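Local coordinates for Alpha/beta hydrolase fold-3 domain protein (Sulfolobus islandicus, PDB 5LK6) that probably hydrolyses carboxylic esters, as a thermostable lipase/carboxylesterase of the alpha/beta hydrolase fold, at residues A252-L257 against V264-F269; P235-T240 against I290-S295; S208-S213 against F220-I225; L74-G79 against D91-A96. All coordinates share one frame; numbering follows the deposited sequence.

How the interactions relate
Interactions 1, 2 and 4 pack helices onto the central sheet, while interaction 3 joins the end of helix 200-210 to the loop that follows, where two arginines share a sulfate. Interactions 1 and 2, centres about 11 Å apart, share neighbouring strands: Thr-265 N lies 2.8 Å from Ala-236 O, a probable hydrogen bond. Their helices cover opposite faces of strand 236-241, and both contacts reach the second subunit. Interaction 4 lies about 13 Å from interaction 2, centre to centre; Ile-290 CD1 meets Leu-93 CD1 at 3.8 Å. Interaction 3 touches interaction 1 where Ile-225 CD1 packs 3.7 Å from Ala-252 CB. Tyr-76 of interaction 4 touches the likely nucleophile elbow; the nearest atoms of interactions 3 and 4 are about 10 Å apart.

Interaction 1 of 4, residues A252-L257 against V264-F269; sequences AYANRL and VTSVRF
Val-264 carries the apolar contact with residues 252-257 and engages both its methyls. Val-264 CG2 meets Leu-257 CB at 3.5 Å and also lies 3.9 Å from the backbone Ala-254 O, while Val-264 CG1 reaches Ala-254 CB at 4.2 Å. With CG1 anti to the backbone N (chi1 -174°), the valine fork straddles the turn from Ala-254 to Leu-257, and the Leu-257 side chain crosses it at about a right angle. The polar element is Ser-266: its OG packs 3.7 Å from Ala-254 CB but hydrogen-bonds to Asn-270 ND2 of the second subunit. With only a methyl at Ala-254 the backbones come close here, Ala-254 CA lying 6.4 Å from Ser-266 CA. Helix and strand run nearly antiparallel, at 159°. Strand 264-269 is outermost in its own chain, yet pairs antiparallel with a strand of the second subunit, which carries the sheet across the interface. Strand 236-241, helix 247-259 and strand 264-269 form a beta-alpha-beta unit at the dimer-side edge of the alpha/beta hydrolase sheet.

Interaction 2 of 4, residues P235-T240 against I290-S295; sequences PALIIT and ISLIGS
Leu-292 and Ile-293 of helix 285-302 meet Leu-237 and Ile-239 of strand 236-241, so that the helix is laid on one face of the alpha/beta hydrolase sheet. The two elements run almost exactly antiparallel, their axes 10.5 Å apart, and the meeting is wholly apolar and buried. Along the helix, Ile-290 comes first; its CB points away from the strand, and its side chain packs against helix 91-101. Ser-291 packs on Ser-295 of the second subunit, and its OG makes a weak hydrogen bond to Arg-287 O. Leu-292 is turned toward the strand and offers its branch point, Leu-292 CG standing 4.2 Å from Leu-237 CD2. The same Leu-237 CD2 lies 4.2 Å from Ile-293 CG1, resting on two successive helical residues. In Ile-293 the longer branch stands opposite the carbonyl carbon (chi1 -70°), which carries it over to Ile-239. There the two isoleucines meet crosswise, Ile-239 CD1 3.9 Å from Ile-293 CD1; Ile-293 also packs on Ile-174 and Ile-176 of the neighbouring strand. Further on, Ser-295 stands at the dimer interface against Leu-292 of the second subunit, and within the helix Ser-295 N hydrogen-bonds to Ser-291 O at 3.0 Å.

Interaction 3 of 4, residues S208-S213 against F220-I225; sequences SQYLRS and FRFSPI. With SO4 (sulfate ion), chain E.
Leu-211 sets its CD2 methyl over one face of the Phe-222 ring, a CH-pi contact 3.8 Å from the centroid and 17° off the ring normal. Beside it, Tyr-210 brings CE2 to 3.9 Å from Phe-222 CD1, which lies at the tyrosine edge, near its plane. The contact joins the end of helix 200-210 to the following loop, within the long insertion between strands 173-176 and 236-241 that in related hydrolases contributes to the cap. A trans chi1 of -178° swings the Phe-222 ring away from its own backbone N and directs it at Leu-211.

One residue on from Leu-211 and one before Phe-222, Arg-212 and Arg-221 share a sulfate, probably from the crystallisation liquor. Both guanidinium groups present an edge to it. Arg-212 NH1 binds sulfate O1 at 2.8 Å, and Arg-212 NH2 binds sulfate O3 at 2.8 Å. Arg-221 NH1 reaches sulfate O2 at 3.0 Å, and Arg-221 NH2 takes the same sulfate O3 at 3.2 Å. Asp-216 and Asp-219 position these arginines through salt bridges to the NH2 atoms of Arg-212 and Arg-221, respectively. Tyr-210 stacks on Phe-82 and meets Phe-118 edge-to-face. Tyr-210 OH donates to a water at 2.7 Å, which in turn donates to Arg-221 O at 2.6 Å.

Interaction 4 of 4, residues L74-G79 against D91-A96; sequences LIYLHG and DPLCRA
The Tyr-76 ring is approached obliquely from the helix by Cys-94, whose SG lies 4.5 Å from the ring centroid and 40° off the normal. In this sulfur-aromatic contact Cys-94 SG comes nearest to Tyr-76 CD2, at 3.7 Å. Toward the phenol end comes Leu-93, its CD2 methyl 3.6 Å from Tyr-76 OH, the two side chains running crosswise. The Tyr-76 ring extends on the far side of CB from its main-chain nitrogen (chi1 -164°), which carries the hydroxyl along to Asp-150 OD1, its hydrogen-bond partner. The imidazole of His-78 stacks on Tyr-110 and uses its edge, His-78 ND1 donating to Gly-79 O at 2.6 Å within the ring plane. Strand 72-77, helix 91-101 and strand 104-108 make a beta-alpha-beta unit of the alpha/beta hydrolase fold, and the Cys-101 to Cys-103 disulfide lies at the turn between the last two. The segment from His-78 on begins an HGGG sequence, which in hormone-sensitive-lipase relatives supplies the oxyanion hole. On the helix, the Arg-95 guanidinium lies edge-on to Asp-91: Arg-95 NE forms a salt bridge with Asp-91 OD2 at 2.9 Å, on the syn side of the carboxylate and 29° out of its plane, while Asp-91 OD1 is held by Arg-61 and Tyr-63.

Interaction 1 of 4, residues A252-L257 against V264-F269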
loop_
_atom_site.group_PDB
_atom_site.type_symbol
_atom_site.label_atom_id
_atom_site.label_comp_id
_atom_site.label_asym_id
_atom_site.label_seq_id
_atom_site.Cartn_x
_atom_site.Cartn_y
_atom_site.Cartn_z
ATOM N N ALA A 252 -12.906 -10.506 -0.726
ATOM C CA ALA A 252 -13.272 -11.921 -0.872
ATOM C C ALA A 252 -12.388 -12.670 -1.891
ATOM O O ALA A 252 -11.863 -13.768 -1.577
ATOM C CB ALA A 252 -14.728 -12.081 -1.235
ATOM N N TYR A 253 -12.202 -12.066 -3.058
ATOM C CA TYR A 253 -11.380 -12.683 -4.106
ATOM C C TYR A 253 -9.940 -12.863 -3.623
ATOM O O TYR A 253 -9.383 -13.931 -3.716
ATOM C CB TYR A 253 -11.413 -11.881 -5.416
ATOM C CG TYR A 253 -10.907 -12.671 -6.624
ATOM C CD1 TYR A 253 -11.670 -13.687 -7.175
ATOM C CD2 TYR A 253 -9.704 -12.367 -7.240
ATOM C CE1 TYR A 253 -11.237 -14.387 -8.276
ATOM C CE2 TYR A 253 -9.267 -13.046 -8.339
ATOM C CZ TYR A 253 -10.032 -14.069 -8.846
ATOM O OH TYR A 253 -9.603 -14.795 -9.928
ATOM N N ALA A 254 -9.382 -11.848 -3.031
ATOM C CA ALA A 254 -8.122 -11.982 -2.317
ATOM C C ALA A 254 -8.044 -13.180 -1.366
ATOM O O ALA A 254 -7.138 -13.989 -1.426
ATOM C CB ALA A 254 -7.832 -10.701 -1.531
ATOM N N ASN A 255 -9.007 -13.280 -0.477
ATOM C CA ASN A 255 -9.051 -14.391 0.454
ATOM C C ASN A 255 -9.166 -15.757 -0.181
ATOM O O ASN A 255 -8.509 -16.688 0.278
ATOM C CB ASN A 255 -10.148 -14.173 1.477
ATOM C CG ASN A 255 -9.679 -13.313 2.634
ATOM O OD1 ASN A 255 -8.770 -13.670 3.318
ATOM N ND2 ASN A 255 -10.301 -12.184 2.837
ATOM N N ARG A 256 -9.955 -15.860 -1.235
ATOM C CA ARG A 256 -10.119 -17.113 -1.959
ATOM C C ARG A 256 -8.860 -17.516 -2.702
ATOM O O ARG A 256 -8.543 -18.707 -2.745
ATOM C CB ARG A 256 -11.299 -17.034 -2.944
ATOM C CG ARG A 256 -12.656 -17.215 -2.275
ATOM C CD ARG A 256 -13.238 -18.630 -2.502
ATOM N NE ARG A 256 -14.385 -18.832 -1.590
ATOM C CZ ARG A 256 -15.635 -18.282 -1.704
ATOM N NH1 ARG A 256 -15.985 -17.474 -2.741
ATOM N NH2 ARG A 256 -16.580 -18.558 -0.765
ATOM N N LEU A 257 -8.138 -16.541 -3.278
ATOM C CA LEU A 257 -6.860 -16.821 -3.879
ATOM C C LEU A 257 -5.912 -17.327 -2.812
ATOM O O LEU A 257 -5.285 -18.395 -2.986
ATOM C CB LEU A 257 -6.282 -15.601 -4.536
ATOM C CG LEU A 257 -6.952 -15.131 -5.813
ATOM C CD1 LEU A 257 -6.309 -13.877 -6.331
ATOM C CD2 LEU A 257 -6.788 -16.162 -6.871
ATOM N N VAL A 264 -0.931 -13.618 -2.309
ATOM C CA VAL A 264 -1.625 -12.363 -2.506
ATOM C C VAL A 264 -1.193 -11.343 -1.480
ATOM O O VAL A 264 -1.131 -11.638 -0.275
ATOM C CB VAL A 264 -3.132 -12.514 -2.327
ATOM C CG1 VAL A 264 -3.834 -11.204 -2.700
ATOM C CG2 VAL A 264 -3.657 -13.697 -3.127
ATOM N N THR A 265 -0.948 -10.133 -1.959
ATOM C CA THR A 265 -0.857 -8.972 -1.079
ATOM C C THR A 265 -2.094 -8.130 -1.339
ATOM O O THR A 265 -2.315 -7.671 -2.448
ATOM C CB THR A 265 0.412 -8.174 -1.333
ATOM O OG1 THR A 265 1.526 -8.927 -0.813
ATOM C CG2 THR A 265 0.304 -6.780 -0.659
ATOM N N SER A 266 -2.910 -7.973 -0.303
ATOM C CA SER A 266 -4.215 -7.324 -0.386
ATOM C C SER A 266 -4.103 -6.084 0.478
ATOM O O SER A 266 -3.807 -6.172 1.700
ATOM C CB SER A 266 -5.297 -8.257 0.136
ATOM O OG SER A 266 -6.583 -7.647 0.236
ATOM N N VAL A 267 -4.311 -4.941 -0.149
ATOM C CA VAL A 267 -4.149 -3.670 0.500
ATOM C C VAL A 267 -5.428 -2.852 0.388
ATOM O O VAL A 267 -5.908 -2.616 -0.704
ATOM C CB VAL A 267 -2.949 -2.913 -0.108
ATOM C CG1 VAL A 267 -2.923 -1.500 0.422
ATOM C CG2 VAL A 267 -1.646 -3.572 0.344
ATOM N N ARG A 268 -5.985 -2.405 1.508
ATOM C CA ARG A 268 -7.124 -1.513 1.477
ATOM C C ARG A 268 -6.708 -0.088 1.702
ATOM O O ARG A 268 -6.213 0.253 2.766
ATOM C CB ARG A 268 -8.127 -1.891 2.546
ATOM C CG ARG A 268 -9.365 -0.982 2.587
ATOM C CD ARG A 268 -10.091 -1.168 3.883
ATOM N NE ARG A 268 -10.887 -2.355 3.870
ATOM C CZ ARG A 268 -11.817 -2.651 4.766
ATOM N NH1 ARG A 268 -12.048 -1.855 5.761
ATOM N NH2 ARG A 268 -12.508 -3.768 4.682
ATOM N N PHE A 269 -6.987 0.759 0.717
ATOM C CA PHE A 269 -6.706 2.177 0.817
ATOM C C PHE A 269 -7.900 2.759 1.532
ATOM O O PHE A 269 -9.007 2.853 0.967
ATOM C CB PHE A 269 -6.461 2.808 -0.564
ATOM C CG PHE A 269 -5.048 2.597 -1.074
ATOM C CD1 PHE A 269 -4.614 1.345 -1.457
ATOM C CD2 PHE A 269 -4.136 3.635 -1.099
ATOM C CE1 PHE A 269 -3.315 1.139 -1.882
ATOM C CE2 PHE A 269 -2.816 3.443 -1.517
ATOM C CZ PHE A 269 -2.403 2.191 -1.911
#

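Interaction 2 of 4, residues P235-T240 against I290-S295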
loop_
_atom_site.group_PDB
_atom_site.type_symbol
_atom_site.label_atom_id
_atom_site.label_comp_id
_atom_site.label_asym_id
_atom_site.label_seq_id
_atom_site.Cartn_x
_atom_site.Cartn_y
_atom_site.Cartn_z
ATOM N N PRO A 235 0.857 -14.834 -8.779
ATOM C CA PRO A 235 0.766 -14.046 -7.570
ATOM C C PRO A 235 0.096 -12.686 -7.830
ATOM O O PRO A 235 0.220 -12.127 -8.919
ATOM C CB PRO A 235 2.242 -13.907 -7.129
ATOM C CG PRO A 235 3.022 -14.831 -7.991
ATOM C CD PRO A 235 2.249 -14.964 -9.252
ATOM N N ALA A 236 -0.588 -12.160 -6.812
ATOM C CA ALA A 236 -1.500 -11.025 -6.974
ATOM C C ALA A 236 -1.236 -9.878 -6.004
ATOM O O ALA A 236 -0.903 -10.074 -4.804
ATOM C CB ALA A 236 -2.925 -11.488 -6.777
ATOM N N LEU A 237 -1.380 -8.679 -6.554
ATOM C CA LEU A 237 -1.584 -7.486 -5.762
ATOM C C LEU A 237 -3.029 -7.049 -5.958
ATOM O O LEU A 237 -3.431 -6.745 -7.068
ATOM C CB LEU A 237 -0.661 -6.363 -6.201
ATOM C CG LEU A 237 -0.859 -5.024 -5.507
ATOM C CD1 LEU A 237 -0.691 -5.127 -3.996
ATOM C CD2 LEU A 237 0.111 -4.033 -6.124
ATOM N N ILE A 238 -3.783 -6.997 -4.874
ATOM C CA ILE A 238 -5.168 -6.546 -4.924
ATOM C C ILE A 238 -5.288 -5.267 -4.096
ATOM O O ILE A 238 -4.886 -5.260 -2.955
ATOM C CB ILE A 238 -6.129 -7.633 -4.453
ATOM C CG1 ILE A 238 -5.997 -8.794 -5.425
ATOM C CG2 ILE A 238 -7.540 -7.106 -4.504
ATOM C CD1 ILE A 238 -6.759 -10.056 -5.037
ATOM N N ILE A 239 -5.816 -4.211 -4.708
ATOM C CA ILE A 239 -6.013 -2.935 -4.058
ATOM C C ILE A 239 -7.488 -2.701 -3.975
ATOM O O ILE A 239 -8.227 -2.932 -4.929
ATOM C CB ILE A 239 -5.396 -1.787 -4.862
ATOM C CG1 ILE A 239 -3.900 -1.866 -4.777
ATOM C CG2 ILE A 239 -5.865 -0.397 -4.401
ATOM C CD1 ILE A 239 -3.254 -1.032 -5.864
ATOM N N THR A 240 -7.908 -2.133 -2.846
ATOM C CA THR A 240 -9.316 -2.014 -2.511
ATOM C C THR A 240 -9.485 -0.611 -1.914
ATOM O O THR A 240 -8.494 0.050 -1.427
ATOM C CB THR A 240 -9.580 -3.269 -1.660
ATOM O OG1 THR A 240 -10.502 -4.205 -2.325
ATOM C CG2 THR A 240 -9.920 -3.004 -0.352
ATOM N N ILE A 290 -0.166 4.198 -7.163
ATOM C CA ILE A 290 0.663 4.055 -8.372
ATOM C C ILE A 290 2.097 3.646 -8.000
ATOM O O ILE A 290 2.650 2.719 -8.583
ATOM C CB ILE A 290 0.643 5.319 -9.241
ATOM C CG1 ILE A 290 -0.738 5.450 -9.871
ATOM C CG2 ILE A 290 1.689 5.227 -10.352
ATOM C CD1 ILE A 290 -1.109 6.863 -10.318
ATOM N N SER A 291 2.657 4.329 -7.014
ATOM C CA SER A 291 3.906 3.943 -6.427
ATOM C C SER A 291 3.928 2.493 -5.957
ATOM O O SER A 291 4.872 1.767 -6.258
ATOM C CB SER A 291 4.207 4.837 -5.239
ATOM O OG SER A 291 4.607 6.118 -5.634
ATOM N N LEU A 292 2.891 2.042 -5.244
ATOM C CA LEU A 292 2.832 0.613 -4.810
ATOM C C LEU A 292 2.934 -0.347 -5.988
ATOM O O LEU A 292 3.734 -1.263 -5.978
ATOM C CB LEU A 292 1.574 0.319 -3.995
ATOM C CG LEU A 292 1.404 -1.090 -3.405
ATOM C CD1 LEU A 292 2.539 -1.399 -2.467
ATOM C CD2 LEU A 292 0.109 -1.105 -2.646
ATOM N N ILE A 293 2.160 -0.045 -7.010
ATOM C CA ILE A 293 2.079 -0.840 -8.196
ATOM C C ILE A 293 3.443 -0.903 -8.882
ATOM O O ILE A 293 3.943 -1.988 -9.241
ATOM C CB ILE A 293 0.972 -0.297 -9.142
ATOM C CG1 ILE A 293 -0.398 -0.576 -8.517
ATOM C CG2 ILE A 293 1.036 -0.962 -10.519
ATOM C CD1 ILE A 293 -1.536 0.204 -9.143
ATOM N N GLY A 294 4.038 0.260 -9.067
ATOM C CA GLY A 294 5.330 0.334 -9.731
ATOM C C GLY A 294 6.440 -0.468 -9.013
ATOM O O GLY A 294 7.150 -1.275 -9.620
ATOM N N SER A 295 6.550 -0.271 -7.717
ATOM C CA SER A 295 7.653 -0.827 -6.982
ATOM C C SER A 295 7.421 -2.350 -6.775
ATOM O O SER A 295 8.375 -3.116 -6.725
ATOM C CB SER A 295 7.952 0.001 -5.690
ATOM O OG SER A 295 6.884 -0.036 -4.759
#

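Interaction 3 of 4, residues S208-S213 against F220-I225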
loop_
_atom_site.group_PDB
_atom_site.type_symbol
_atom_site.label_atom_id
_atom_site.label_comp_id
_atom_site.label_asym_id
_atom_site.label_seq_id
_atom_site.Cartn_x
_atom_site.Cartn_y
_atom_site.Cartn_z
ATOM N N SER A 208 -26.472 -3.964 -17.491
ATOM C CA SER A 208 -27.582 -3.919 -18.453
ATOM C C SER A 208 -27.004 -3.752 -19.848
ATOM O O SER A 208 -27.596 -4.210 -20.786
ATOM C CB SER A 208 -28.631 -2.819 -18.093
ATOM O OG SER A 208 -28.320 -1.473 -18.586
ATOM N N GLN A 209 -25.852 -3.088 -19.980
ATOM C CA GLN A 209 -25.259 -2.857 -21.279
ATOM C C GLN A 209 -24.345 -4.012 -21.759
ATOM O O GLN A 209 -24.305 -4.309 -22.968
ATOM C CB GLN A 209 -24.518 -1.550 -21.319
ATOM C CG GLN A 209 -25.279 -0.275 -20.968
ATOM C CD GLN A 209 -26.480 0.023 -21.852
ATOM O OE1 GLN A 209 -27.619 -0.155 -21.395
ATOM N NE2 GLN A 209 -26.259 0.516 -23.099
ATOM N N TYR A 210 -23.626 -4.650 -20.844
ATOM C CA TYR A 210 -22.602 -5.638 -21.217
ATOM C C TYR A 210 -23.178 -7.067 -21.273
ATOM O O TYR A 210 -22.924 -7.789 -22.244
ATOM C CB TYR A 210 -21.479 -5.554 -20.190
ATOM C CG TYR A 210 -20.275 -6.449 -20.272
ATOM C CD1 TYR A 210 -19.489 -6.489 -21.378
ATOM C CD2 TYR A 210 -19.876 -7.181 -19.177
ATOM C CE1 TYR A 210 -18.363 -7.315 -21.434
ATOM C CE2 TYR A 210 -18.740 -7.998 -19.203
ATOM C CZ TYR A 210 -17.980 -8.060 -20.333
ATOM O OH TYR A 210 -16.836 -8.838 -20.339
ATOM N N LEU A 211 -23.963 -7.459 -20.250
ATOM C CA LEU A 211 -24.444 -8.842 -20.110
ATOM C C LEU A 211 -25.589 -9.119 -21.075
ATOM O O LEU A 211 -26.297 -8.204 -21.495
ATOM C CB LEU A 211 -24.816 -9.137 -18.674
ATOM C CG LEU A 211 -23.697 -8.968 -17.636
ATOM C CD1 LEU A 211 -24.164 -9.284 -16.248
ATOM C CD2 LEU A 211 -22.527 -9.871 -17.941
ATOM N N ARG A 212 -25.692 -10.363 -21.513
ATOM C CA ARG A 212 -26.733 -10.745 -22.469
ATOM C C ARG A 212 -28.008 -11.303 -21.846
ATOM O O ARG A 212 -29.102 -11.176 -22.415
ATOM C CB ARG A 212 -26.198 -11.803 -23.426
ATOM C CG ARG A 212 -24.945 -11.416 -24.222
ATOM C CD ARG A 212 -24.337 -12.649 -24.873
ATOM N NE ARG A 212 -23.869 -13.615 -23.884
ATOM C CZ ARG A 212 -23.042 -14.623 -24.130
ATOM N NH1 ARG A 212 -22.541 -14.841 -25.353
ATOM N NH2 ARG A 212 -22.691 -15.420 -23.120
ATOM N N SER A 213 -27.838 -11.984 -20.721
ATOM C CA SER A 213 -28.926 -12.606 -19.971
ATOM C C SER A 213 -28.423 -12.818 -18.531
ATOM O O SER A 213 -27.203 -12.669 -18.250
ATOM C CB SER A 213 -29.346 -13.957 -20.605
ATOM O OG SER A 213 -28.408 -14.996 -20.340
ATOM N N PHE A 220 -17.999 -17.736 -15.087
ATOM C CA PHE A 220 -16.755 -17.356 -14.426
ATOM C C PHE A 220 -16.024 -16.230 -15.158
ATOM O O PHE A 220 -15.228 -15.505 -14.537
ATOM C CB PHE A 220 -15.841 -18.585 -14.166
ATOM C CG PHE A 220 -15.029 -19.012 -15.357
ATOM C CD1 PHE A 220 -13.780 -18.426 -15.617
ATOM C CD2 PHE A 220 -15.505 -20.001 -16.235
ATOM C CE1 PHE A 220 -13.044 -18.821 -16.743
ATOM C CE2 PHE A 220 -14.760 -20.420 -17.339
ATOM C CZ PHE A 220 -13.533 -19.828 -17.595
ATOM N N ARG A 221 -16.272 -16.068 -16.458
ATOM C CA ARG A 221 -15.632 -14.971 -17.204
ATOM C C ARG A 221 -16.237 -13.603 -16.908
ATOM O O ARG A 221 -15.746 -12.568 -17.413
ATOM C CB ARG A 221 -15.648 -15.244 -18.693
ATOM C CG ARG A 221 -14.936 -16.548 -19.074
ATOM C CD ARG A 221 -15.300 -17.054 -20.467
ATOM N NE ARG A 221 -16.738 -17.288 -20.594
ATOM C CZ ARG A 221 -17.426 -17.317 -21.727
ATOM N NH1 ARG A 221 -16.867 -17.114 -22.905
ATOM N NH2 ARG A 221 -18.751 -17.494 -21.660
ATOM N N PHE A 222 -17.325 -13.599 -16.150
ATOM C CA PHE A 222 -17.847 -12.388 -15.520
ATOM C C PHE A 222 -17.702 -12.365 -13.964
ATOM O O PHE A 222 -17.442 -11.295 -13.376
ATOM C CB PHE A 222 -19.331 -12.199 -15.883
ATOM C CG PHE A 222 -19.916 -10.958 -15.302
ATOM C CD1 PHE A 222 -19.538 -9.713 -15.788
ATOM C CD2 PHE A 222 -20.785 -11.016 -14.221
ATOM C CE1 PHE A 222 -20.061 -8.539 -15.238
ATOM C CE2 PHE A 222 -21.303 -9.842 -13.670
ATOM C CZ PHE A 222 -20.929 -8.609 -14.163
ATOM N N SER A 223 -17.885 -13.543 -13.335
ATOM C CA SER A 223 -17.740 -13.723 -11.906
ATOM C C SER A 223 -16.578 -14.662 -11.614
ATOM O O SER A 223 -16.782 -15.809 -11.288
ATOM C CB SER A 223 -19.054 -14.227 -11.282
ATOM O OG SER A 223 -20.078 -13.236 -11.345
ATOM N N PRO A 224 -15.350 -14.153 -11.677
ATOM C CA PRO A 224 -14.242 -15.021 -11.458
ATOM C C PRO A 224 -14.253 -15.702 -10.118
ATOM O O PRO A 224 -13.729 -16.824 -10.002
ATOM C CB PRO A 224 -13.032 -14.108 -11.595
ATOM C CG PRO A 224 -13.552 -12.747 -11.663
ATOM C CD PRO A 224 -14.920 -12.866 -12.200
ATOM N N ILE A 225 -14.875 -15.061 -9.125
ATOM C CA ILE A 225 -14.995 -15.671 -7.816
ATOM C C ILE A 225 -15.802 -16.968 -7.819
ATOM O O ILE A 225 -15.721 -17.729 -6.878
ATOM C CB ILE A 225 -15.569 -14.672 -6.769
ATOM C CG1 ILE A 225 -15.253 -15.165 -5.337
ATOM C CG2 ILE A 225 -17.065 -14.421 -6.993
ATOM C CD1 ILE A 225 -15.023 -14.066 -4.317
HETATM S S SO4 E . -20.296 -17.871 -25.153
HETATM O O1 SO4 E . -20.601 -16.787 -26.091
HETATM O O2 SO4 E . -18.770 -17.938 -25.131
HETATM O O3 SO4 E . -21.067 -17.593 -23.881
HETATM O O4 SO4 E . -20.907 -19.148 -25.526
HETATM O O HOH W 1 -16.319 -10.048 -17.951
#

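Interaction 4 of 4, residues L74-G79 against D91-A96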
loop_
_atom_site.group_PDB
_atom_site.type_symbol
_atom_site.label_atom_id
_atom_site.label_comp_id
_atom_site.label_asym_id
_atom_site.label_seq_id
_atom_site.Cartn_x
_atom_site.Cartn_y
_atom_site.Cartn_z
ATOM N N LEU A 74 3.790 -5.166 -18.936
ATOM C CA LEU A 74 2.501 -5.160 -18.217
ATOM C C LEU A 74 1.358 -4.943 -19.214
ATOM O O LEU A 74 1.309 -3.906 -19.883
ATOM C CB LEU A 74 2.489 -4.052 -17.174
ATOM C CG LEU A 74 1.194 -3.923 -16.340
ATOM C CD1 LEU A 74 1.077 -5.112 -15.411
ATOM C CD2 LEU A 74 1.176 -2.604 -15.578
ATOM N N ILE A 75 0.457 -5.911 -19.307
ATOM C CA ILE A 75 -0.792 -5.696 -20.027
ATOM C C ILE A 75 -1.729 -4.901 -19.102
ATOM O O ILE A 75 -2.002 -5.325 -17.964
ATOM C CB ILE A 75 -1.511 -7.005 -20.352
ATOM C CG1 ILE A 75 -0.590 -7.967 -21.122
ATOM C CG2 ILE A 75 -2.816 -6.680 -21.103
ATOM C CD1 ILE A 75 -0.145 -7.449 -22.483
ATOM N N TYR A 76 -2.197 -3.754 -19.584
ATOM C CA TYR A 76 -3.081 -2.916 -18.800
ATOM C C TYR A 76 -4.436 -2.853 -19.475
ATOM O O TYR A 76 -4.505 -2.401 -20.595
ATOM C CB TYR A 76 -2.531 -1.509 -18.541
ATOM C CG TYR A 76 -3.318 -0.863 -17.418
ATOM C CD1 TYR A 76 -3.011 -1.115 -16.092
ATOM C CD2 TYR A 76 -4.465 -0.122 -17.688
ATOM C CE1 TYR A 76 -3.763 -0.568 -15.069
ATOM C CE2 TYR A 76 -5.226 0.413 -16.663
ATOM C CZ TYR A 76 -4.878 0.193 -15.355
ATOM O OH TYR A 76 -5.662 0.731 -14.343
ATOM N N LEU A 77 -5.474 -3.304 -18.759
ATOM C CA LEU A 77 -6.874 -3.275 -19.203
ATOM C C LEU A 77 -7.669 -2.211 -18.446
ATOM O O LEU A 77 -7.815 -2.325 -17.215
ATOM C CB LEU A 77 -7.491 -4.640 -18.938
ATOM C CG LEU A 77 -6.624 -5.803 -19.448
ATOM C CD1 LEU A 77 -7.168 -7.152 -18.965
ATOM C CD2 LEU A 77 -6.479 -5.764 -20.972
ATOM N N HIS A 78 -8.147 -1.159 -19.140
ATOM C CA HIS A 78 -8.763 -0.030 -18.444
ATOM C C HIS A 78 -10.124 -0.368 -17.816
ATOM O O HIS A 78 -10.816 -1.266 -18.248
ATOM C CB HIS A 78 -8.925 1.160 -19.402
ATOM C CG HIS A 78 -9.938 0.952 -20.494
ATOM N ND1 HIS A 78 -11.284 1.192 -20.313
ATOM C CD2 HIS A 78 -9.802 0.519 -21.770
ATOM C CE1 HIS A 78 -11.934 0.899 -21.428
ATOM N NE2 HIS A 78 -11.058 0.474 -22.319
ATOM N N GLY A 79 -10.522 0.377 -16.800
ATOM C CA GLY A 79 -11.915 0.327 -16.284
ATOM C C GLY A 79 -12.917 1.187 -17.034
ATOM O O GLY A 79 -12.607 1.718 -18.094
ATOM N N ASP A 91 -4.510 7.395 -20.655
ATOM C CA ASP A 91 -3.173 7.639 -21.057
ATOM C C ASP A 91 -2.348 8.278 -19.887
ATOM O O ASP A 91 -1.217 7.849 -19.638
ATOM C CB ASP A 91 -3.189 8.466 -22.368
ATOM C CG ASP A 91 -1.767 8.738 -22.943
ATOM O OD1 ASP A 91 -1.239 7.888 -23.724
ATOM O OD2 ASP A 91 -1.231 9.829 -22.567
ATOM N N PRO A 92 -2.921 9.256 -19.162
ATOM C CA PRO A 92 -2.207 9.724 -17.983
ATOM C C PRO A 92 -1.871 8.651 -16.926
ATOM O O PRO A 92 -0.744 8.604 -16.407
ATOM C CB PRO A 92 -3.142 10.782 -17.398
ATOM C CG PRO A 92 -3.865 11.315 -18.573
ATOM C CD PRO A 92 -4.096 10.095 -19.435
ATOM N N LEU A 93 -2.815 7.783 -16.629
ATOM C CA LEU A 93 -2.536 6.742 -15.661
ATOM C C LEU A 93 -1.488 5.755 -16.180
ATOM O O LEU A 93 -0.631 5.316 -15.421
ATOM C CB LEU A 93 -3.838 6.025 -15.307
ATOM C CG LEU A 93 -3.760 4.827 -14.375
ATOM C CD1 LEU A 93 -3.171 5.186 -13.034
ATOM C CD2 LEU A 93 -5.163 4.265 -14.210
ATOM N N CYS A 94 -1.589 5.381 -17.452
ATOM C CA CYS A 94 -0.747 4.329 -17.977
ATOM C C CYS A 94 0.653 4.852 -18.059
ATOM O O CYS A 94 1.584 4.126 -17.787
ATOM C CB CYS A 94 -1.193 3.855 -19.343
ATOM S SG CYS A 94 -2.583 2.714 -19.251
ATOM N N ARG A 95 0.781 6.127 -18.400
ATOM C CA ARG A 95 2.090 6.797 -18.374
ATOM C C ARG A 95 2.697 6.761 -17.011
ATOM O O ARG A 95 3.853 6.464 -16.890
ATOM C CB ARG A 95 1.992 8.262 -18.823
ATOM C CG ARG A 95 1.920 8.433 -20.335
ATOM C CD ARG A 95 1.528 9.867 -20.670
ATOM N NE ARG A 95 1.590 10.044 -22.121
ATOM C CZ ARG A 95 2.706 10.225 -22.832
ATOM N NH1 ARG A 95 3.908 10.317 -22.270
ATOM N NH2 ARG A 95 2.599 10.311 -24.140
ATOM N N ALA A 96 1.893 7.068 -15.992
ATOM C CA ALA A 96 2.335 7.113 -14.606
ATOM C C ALA A 96 2.723 5.743 -14.093
ATOM O O ALA A 96 3.694 5.611 -13.360
ATOM C CB ALA A 96 1.274 7.725 -13.716
#